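PDB 6F2P: paenibacillus xanthan lyase from Paenibacillus, which cleaves xanthan by beta-elimination, probably releasing the terminal mannose linked to glucuronate in its side chains, and carries several bound calcium ions. Local coordinates for residues I391-S396 with T444-N449; G437-Q442 with I506-I511; L811-P816 with Y865-P870. All coordinates share one frame; numbering follows the deposited sequence.

Contact 1 (I391-S396 with T444-N449)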
# COMPACT_ATOMS: atom_id res chain seq x y z
N ILE A 391 -5.79 -5.65 -5.07
CA ILE A 391 -5.14 -5.51 -6.36
C ILE A 391 -5.08 -6.85 -7.07
O ILE A 391 -4.65 -7.84 -6.47
CB ILE A 391 -3.71 -4.98 -6.18
CG1 ILE A 391 -3.73 -3.55 -5.64
CG2 ILE A 391 -2.94 -5.06 -7.49
CD1 ILE A 391 -4.14 -2.51 -6.65
N GLY A 392 -5.48 -6.87 -8.34
CA GLY A 392 -5.54 -8.10 -9.11
C GLY A 392 -4.19 -8.66 -9.51
O GLY A 392 -3.22 -7.91 -9.68
N ASN A 393 -4.12 -9.98 -9.67
CA ASN A 393 -2.87 -10.66 -9.98
C ASN A 393 -2.24 -10.15 -11.28
O ASN A 393 -1.11 -9.68 -11.28
CB ASN A 393 -3.02 -12.19 -9.98
CG ASN A 393 -4.27 -12.68 -10.70
OD1 ASN A 393 -4.92 -11.94 -11.45
ND2 ASN A 393 -4.62 -13.95 -10.48
N TYR A 394 -3.00 -10.23 -12.37
CA TYR A 394 -2.60 -9.60 -13.63
C TYR A 394 -3.84 -9.41 -14.47
O TYR A 394 -4.89 -10.00 -14.19
CB TYR A 394 -1.61 -10.47 -14.39
CG TYR A 394 -2.21 -11.76 -14.88
CD1 TYR A 394 -2.54 -12.77 -13.98
CD2 TYR A 394 -2.46 -11.98 -16.23
CE1 TYR A 394 -3.10 -13.96 -14.41
CE2 TYR A 394 -3.02 -13.18 -16.67
CZ TYR A 394 -3.33 -14.16 -15.75
OH TYR A 394 -3.89 -15.35 -16.17
N GLU A 395 -3.72 -8.60 -15.52
CA GLU A 395 -4.85 -8.39 -16.40
C GLU A 395 -4.66 -9.08 -17.73
O GLU A 395 -3.63 -8.93 -18.40
CB GLU A 395 -5.12 -6.92 -16.63
CG GLU A 395 -6.37 -6.71 -17.46
CD GLU A 395 -6.62 -5.27 -17.81
OE1 GLU A 395 -7.73 -4.79 -17.51
OE2 GLU A 395 -5.72 -4.62 -18.39
N SER A 396 -5.66 -9.86 -18.12
CA SER A 396 -5.69 -10.41 -19.47
C SER A 396 -7.09 -10.23 -20.03
O SER A 396 -8.06 -10.84 -19.55
CB SER A 396 -5.30 -11.88 -19.47
OG SER A 396 -5.33 -12.39 -20.79
N THR A 444 2.19 -24.37 -14.13
CA THR A 444 0.76 -24.22 -13.98
C THR A 444 0.34 -22.82 -14.39
O THR A 444 1.18 -21.94 -14.59
CB THR A 444 0.30 -24.46 -12.52
OG1 THR A 444 0.89 -23.48 -11.65
CG2 THR A 444 0.71 -25.86 -12.08
N THR A 445 -0.96 -22.62 -14.54
CA THR A 445 -1.49 -21.32 -14.90
C THR A 445 -2.28 -20.77 -13.73
O THR A 445 -2.44 -21.43 -12.71
CB THR A 445 -2.40 -21.39 -16.14
OG1 THR A 445 -3.56 -22.17 -15.84
CG2 THR A 445 -1.65 -21.99 -17.33
N GLN A 446 -2.78 -19.54 -13.88
CA GLN A 446 -3.59 -18.94 -12.84
C GLN A 446 -4.63 -18.06 -13.49
O GLN A 446 -4.33 -17.27 -14.39
CB GLN A 446 -2.72 -18.13 -11.86
CG GLN A 446 -3.54 -17.41 -10.80
CD GLN A 446 -2.71 -16.57 -9.83
OE1 GLN A 446 -3.17 -16.22 -8.74
NE2 GLN A 446 -1.47 -16.25 -10.22
N THR A 447 -5.86 -18.21 -13.01
CA THR A 447 -6.98 -17.39 -13.44
C THR A 447 -6.63 -15.90 -13.45
O THR A 447 -6.14 -15.37 -12.45
CB THR A 447 -8.18 -17.65 -12.53
OG1 THR A 447 -8.53 -19.04 -12.61
CG2 THR A 447 -9.38 -16.79 -12.93
N ALA A 448 -6.89 -15.25 -14.57
CA ALA A 448 -6.60 -13.84 -14.74
C ALA A 448 -7.62 -12.93 -14.06
O ALA A 448 -8.70 -13.37 -13.66
CB ALA A 448 -6.53 -13.50 -16.20
N ASN A 449 -7.26 -11.66 -13.93
CA ASN A 449 -8.18 -10.63 -13.49
C ASN A 449 -8.81 -10.90 -12.13
O ASN A 449 -9.99 -10.62 -11.91
CB ASN A 449 -9.29 -10.41 -14.52
CG ASN A 449 -8.76 -10.40 -15.95
OD1 ASN A 449 -7.73 -9.80 -16.23
ND2 ASN A 449 -9.46 -11.08 -16.84
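Two irregular loops meet at nearly a right angle here, and polar bonds do most of the joining. One runs between main-chain atoms: Asn449 N donates to Tyr394 O (2.9 Å), almost along the C=O axis. The Asn449 side chain then doubles back on 391-396. Its OD1 takes Ser396 N (2.8 Å) on an in-plane lone pair, while ND2 gives a hydrogen to Ser396 O at 3.1 Å, from above that carbonyl's plane. Both polar groups of one residue's backbone are thus gripped by a single amide, which fixes its rotation.

From the other loop, Asn393 reaches across. CG sits in the crowded position between N and C (chi1 44°), so that OD1 folds back onto Tyr394 N and also accepts from Ser450 N. ND2 donates to Thr447 O (2.9 Å) and more weakly to Gln446 OE1, tip to tip, the two amide planes 83° apart. Gln446 has firmer partners in Val476 N and Asp409. The Tyr394 hydroxyl donates to Gln446 O (2.7 Å), which lies at the ring's edge in its plane.

Apolar contact is modest. Ala448 CB comes obliquely against the phenol end of Tyr394, 3.3 Å from CZ, and Ser396 CB lies against the same methyl.

Glu395 turns its carboxylate off to His220, Tyr225 and Arg283, and Tyr223 of strand 223-224 touches both Glu395 and Asn449. The contact therefore lies where loops after strands 380-385 and 439-441 meet the alpha-helical domain, consistent with a place near the interdomain cleft of family 8 polysaccharide lyases.

Contact 2 (G437-Q442 with I506-I511)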
# COMPACT_ATOMS: atom_id res chain seq x y z
N GLY A 437 11.55 -14.42 -8.56
CA GLY A 437 11.03 -13.99 -7.28
C GLY A 437 9.77 -14.71 -6.87
O GLY A 437 9.47 -14.81 -5.68
N THR A 438 9.03 -15.23 -7.85
CA THR A 438 7.72 -15.83 -7.59
C THR A 438 7.81 -17.17 -6.87
O THR A 438 8.79 -17.90 -7.03
CB THR A 438 6.95 -16.04 -8.91
OG1 THR A 438 7.76 -16.81 -9.81
CG2 THR A 438 6.62 -14.71 -9.55
N THR A 439 6.77 -17.49 -6.11
CA THR A 439 6.57 -18.84 -5.61
C THR A 439 5.36 -19.44 -6.31
O THR A 439 4.27 -18.89 -6.20
CB THR A 439 6.31 -18.84 -4.09
OG1 THR A 439 7.49 -18.40 -3.41
CG2 THR A 439 5.94 -20.23 -3.61
N VAL A 440 5.55 -20.54 -7.03
CA VAL A 440 4.48 -21.11 -7.86
C VAL A 440 4.36 -22.64 -7.82
O VAL A 440 5.28 -23.35 -7.39
CB VAL A 440 4.67 -20.74 -9.35
CG1 VAL A 440 4.60 -19.24 -9.55
CG2 VAL A 440 5.98 -21.32 -9.86
N LEU A 441 3.21 -23.15 -8.29
CA LEU A 441 3.06 -24.57 -8.60
C LEU A 441 3.69 -24.80 -9.96
O LEU A 441 3.40 -24.06 -10.90
CB LEU A 441 1.60 -24.97 -8.67
CG LEU A 441 0.79 -24.85 -7.38
CD1 LEU A 441 -0.68 -25.16 -7.65
CD2 LEU A 441 1.37 -25.76 -6.29
N GLN A 442 4.55 -25.81 -10.06
CA GLN A 442 5.36 -25.99 -11.27
C GLN A 442 4.53 -26.17 -12.53
O GLN A 442 3.62 -27.02 -12.58
CB GLN A 442 6.32 -27.16 -11.10
CG GLN A 442 7.02 -27.55 -12.38
CD GLN A 442 8.06 -28.62 -12.17
OE1 GLN A 442 7.96 -29.42 -11.24
NE2 GLN A 442 9.08 -28.64 -13.04
N ILE A 506 1.23 -30.87 -6.80
CA ILE A 506 2.23 -30.48 -7.79
C ILE A 506 3.45 -29.89 -7.12
O ILE A 506 3.33 -29.10 -6.18
CB ILE A 506 1.65 -29.46 -8.78
CG1 ILE A 506 0.47 -30.06 -9.54
CG2 ILE A 506 2.71 -28.97 -9.76
CD1 ILE A 506 -0.36 -29.03 -10.22
N ALA A 507 4.63 -30.28 -7.60
CA ALA A 507 5.89 -29.74 -7.11
C ALA A 507 5.86 -28.21 -7.05
O ALA A 507 5.51 -27.55 -8.03
CB ALA A 507 7.04 -30.21 -7.98
N THR A 508 6.22 -27.66 -5.90
CA THR A 508 6.14 -26.23 -5.68
C THR A 508 7.53 -25.60 -5.81
O THR A 508 8.52 -26.14 -5.33
CB THR A 508 5.51 -25.95 -4.30
OG1 THR A 508 4.21 -26.55 -4.26
CG2 THR A 508 5.37 -24.45 -4.05
N GLU A 509 7.60 -24.45 -6.48
CA GLU A 509 8.89 -23.84 -6.79
C GLU A 509 8.95 -22.37 -6.39
O GLU A 509 7.94 -21.66 -6.40
CB GLU A 509 9.19 -23.96 -8.28
CG GLU A 509 9.22 -25.38 -8.81
CD GLU A 509 9.48 -25.44 -10.31
OE1 GLU A 509 9.95 -26.51 -10.78
OE2 GLU A 509 9.23 -24.44 -11.01
N THR A 510 10.15 -21.92 -6.04
CA THR A 510 10.40 -20.50 -5.83
C THR A 510 11.55 -20.08 -6.73
O THR A 510 12.65 -20.64 -6.65
CB THR A 510 10.75 -20.19 -4.37
OG1 THR A 510 9.55 -20.25 -3.58
CG2 THR A 510 11.38 -18.79 -4.24
N ILE A 511 11.31 -19.10 -7.59
CA ILE A 511 12.30 -18.75 -8.60
C ILE A 511 13.25 -17.68 -8.11
O ILE A 511 12.84 -16.56 -7.81
CB ILE A 511 11.64 -18.26 -9.91
CG1 ILE A 511 10.49 -19.19 -10.32
CG2 ILE A 511 12.69 -18.13 -11.00
CD1 ILE A 511 10.87 -20.66 -10.39
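Strands 439-441 and 508-511 run antiparallel, their N-to-C directions 147° apart and their axes 4.6 Å apart at closest. Val440 and Glu509 form the hydrogen-bonded pair, with Val440 N to Glu509 O and Glu509 N to Val440 O both 2.7 Å. Thr439-Thr510 and Leu441-Thr508 are the non-hydrogen-bonded pairs flanking it. The bonding runs on past both, through Ile511 N to Thr438 O and Gln442 N to Ala507 O, each 2.8 Å.

On one face Thr439 OG1 and Thr510 OG1 share a hydrogen bond of 2.8 Å, and both residues pack on Tyr615 of the nine-stranded sheet. There too, Leu441 CD2 comes obliquely to 3.6 Å from Thr508 OG1.

Val440 and Glu509 share the other face. Gln442, extended with CG anti to N (chi1 170°), crosses Glu509 obliquely, its CB 3.7 Å from Glu509 CD, without hydrogen-bonding to it. An alanine at Gln442 removes CG and the amide, which would probably leave the Glu509 carboxylate less shielded.

Main-chain bonds thus hold 439-441 as outermost strand of a five-stranded super-sandwich sheet. Arg434, by its salt bridge, would probably offset Glu509's charge, while Lys484 and His606 bond the Thr439 and Thr510 hydroxyls respectively.

Contact 3 (L811-P816 with Y865-P870)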
# COMPACT_ATOMS: atom_id res chain seq x y z
N LEU A 811 -12.53 -0.31 19.91
CA LEU A 811 -12.25 0.52 21.07
C LEU A 811 -10.82 0.30 21.53
O LEU A 811 -10.35 -0.84 21.58
CB LEU A 811 -13.21 0.19 22.22
CG LEU A 811 -14.68 0.65 22.17
CD1 LEU A 811 -15.44 0.07 20.96
CD2 LEU A 811 -15.38 0.28 23.48
N ASP A 812 -10.14 1.39 21.87
CA ASP A 812 -8.79 1.29 22.42
C ASP A 812 -8.86 1.11 23.95
O ASP A 812 -9.11 2.07 24.68
CB ASP A 812 -7.98 2.53 22.06
CG ASP A 812 -6.51 2.39 22.40
OD1 ASP A 812 -6.13 1.36 23.02
OD2 ASP A 812 -5.73 3.30 22.06
N VAL A 813 -8.64 -0.11 24.42
CA VAL A 813 -8.60 -0.38 25.85
C VAL A 813 -7.17 -0.19 26.36
O VAL A 813 -6.32 -1.07 26.21
CB VAL A 813 -9.10 -1.80 26.17
CG1 VAL A 813 -9.05 -2.07 27.68
CG2 VAL A 813 -10.50 -2.01 25.62
N THR A 814 -6.93 0.98 26.95
CA THR A 814 -5.57 1.44 27.22
C THR A 814 -4.93 0.87 28.48
O THR A 814 -3.73 1.04 28.70
CB THR A 814 -5.54 2.97 27.33
OG1 THR A 814 -6.30 3.38 28.47
CG2 THR A 814 -6.12 3.60 26.06
N GLN A 815 -5.74 0.21 29.32
CA GLN A 815 -5.24 -0.40 30.55
C GLN A 815 -5.80 -1.80 30.68
O GLN A 815 -7.01 -1.99 30.72
CB GLN A 815 -5.65 0.42 31.78
CG GLN A 815 -5.08 1.82 31.81
CD GLN A 815 -3.57 1.83 31.87
OE1 GLN A 815 -2.95 0.89 32.39
NE2 GLN A 815 -2.96 2.88 31.34
N PRO A 816 -4.91 -2.80 30.74
CA PRO A 816 -5.37 -4.18 30.91
C PRO A 816 -6.14 -4.32 32.22
O PRO A 816 -5.79 -3.67 33.20
CB PRO A 816 -4.07 -4.98 30.97
CG PRO A 816 -3.03 -3.99 31.38
CD PRO A 816 -3.44 -2.70 30.76
N TYR A 865 -15.91 -8.58 31.21
CA TYR A 865 -14.97 -9.15 30.26
C TYR A 865 -13.54 -8.88 30.70
O TYR A 865 -13.22 -7.82 31.24
CB TYR A 865 -15.18 -8.54 28.87
CG TYR A 865 -14.41 -9.22 27.75
CD1 TYR A 865 -14.97 -10.27 27.05
CD2 TYR A 865 -13.13 -8.79 27.39
CE1 TYR A 865 -14.27 -10.89 26.02
CE2 TYR A 865 -12.43 -9.40 26.37
CZ TYR A 865 -13.01 -10.46 25.68
OH TYR A 865 -12.33 -11.08 24.65
N SER A 866 -12.67 -9.85 30.46
CA SER A 866 -11.28 -9.72 30.86
C SER A 866 -10.37 -9.35 29.68
O SER A 866 -10.21 -10.12 28.73
CB SER A 866 -10.79 -10.99 31.55
OG SER A 866 -9.49 -10.79 32.07
N PHE A 867 -9.79 -8.16 29.76
CA PHE A 867 -8.88 -7.67 28.73
C PHE A 867 -7.46 -7.87 29.24
O PHE A 867 -6.97 -7.09 30.05
CB PHE A 867 -9.13 -6.20 28.44
CG PHE A 867 -10.57 -5.88 28.12
CD1 PHE A 867 -11.51 -5.71 29.14
CD2 PHE A 867 -11.00 -5.75 26.80
CE1 PHE A 867 -12.84 -5.43 28.85
CE2 PHE A 867 -12.32 -5.46 26.50
CZ PHE A 867 -13.24 -5.30 27.53
N THR A 868 -6.82 -8.92 28.75
CA THR A 868 -5.54 -9.39 29.29
C THR A 868 -4.40 -8.45 28.92
O THR A 868 -3.46 -8.26 29.69
CB THR A 868 -5.21 -10.80 28.78
OG1 THR A 868 -5.07 -10.77 27.35
CG2 THR A 868 -6.32 -11.78 29.15
N SER A 869 -4.50 -7.87 27.73
CA SER A 869 -3.47 -6.98 27.21
C SER A 869 -4.11 -5.68 26.73
O SER A 869 -5.27 -5.66 26.32
CB SER A 869 -2.72 -7.66 26.06
OG SER A 869 -3.63 -8.09 25.06
N PRO A 870 -3.35 -4.58 26.78
CA PRO A 870 -3.89 -3.30 26.32
C PRO A 870 -3.83 -3.25 24.80
O PRO A 870 -2.85 -3.72 24.20
CB PRO A 870 -2.92 -2.29 26.92
CG PRO A 870 -1.62 -3.01 26.99
CD PRO A 870 -1.95 -4.46 27.24
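Val813 holds CG1 anti to its backbone N (chi1 180°), which leaves CG2 anti to the carbonyl carbon, and both methyls meet the Phe867 ring. That ring comes to them because its own CG stands anti to the carbonyl carbon (chi1 -52°) with chi2 at 82°. The side chains cross at about a right angle, and Val813 CG2 approaches Phe867 CD2 obliquely at 4.0 Å. Tyr865, from the same strand, brings CD2 over the centre of one face of the Phe867 ring, and Tyr873 meets the ring edge-to-face.

Below this apolar pair the two turns touch through their prolines. Pro816 CD lies 3.9 Å from Pro870 CB, the rings crossing obliquely. Pro816 CB rests on Thr868 O (3.6 Å), and Pro870 CA makes a CA-H...O contact with Val813 O (3.3 Å). No hydrogen bond links the segments, so packing alone joins them.

Residues 814-816 carry the chain from strand 806-813 to 817-826, and 868-870 carry it from 857-867 to 871-882. Each turn passes between the two facing sheets, in opposite senses, so this is one end of a beta-sandwich, where two sheet-to-sheet turns meet, consistent with the jelly-roll of carbohydrate-binding modules.

From the N terminus, segment 391-396 opens contact 1, and 437-442 opens contact 2 before 444-449 closes the first; 506-511 then closes the second. The two therefore cross, and Thr444 CG2 packs on Ile506 CD1 at 3.8 Å where they touch. Contact 1 closes a loop containing strand 411-415 and joins super-sandwich loops beside the helical domain. Contact 2 brackets strands 457-462, 466-474, 481-488 and 493-501 of the nine-stranded sheet and puts 439-441 at the edge of a five-stranded one. Contact 3 follows in series, its centre about 42 Å from either other centre, joining two turns at one end of a separate sandwich further along the chain.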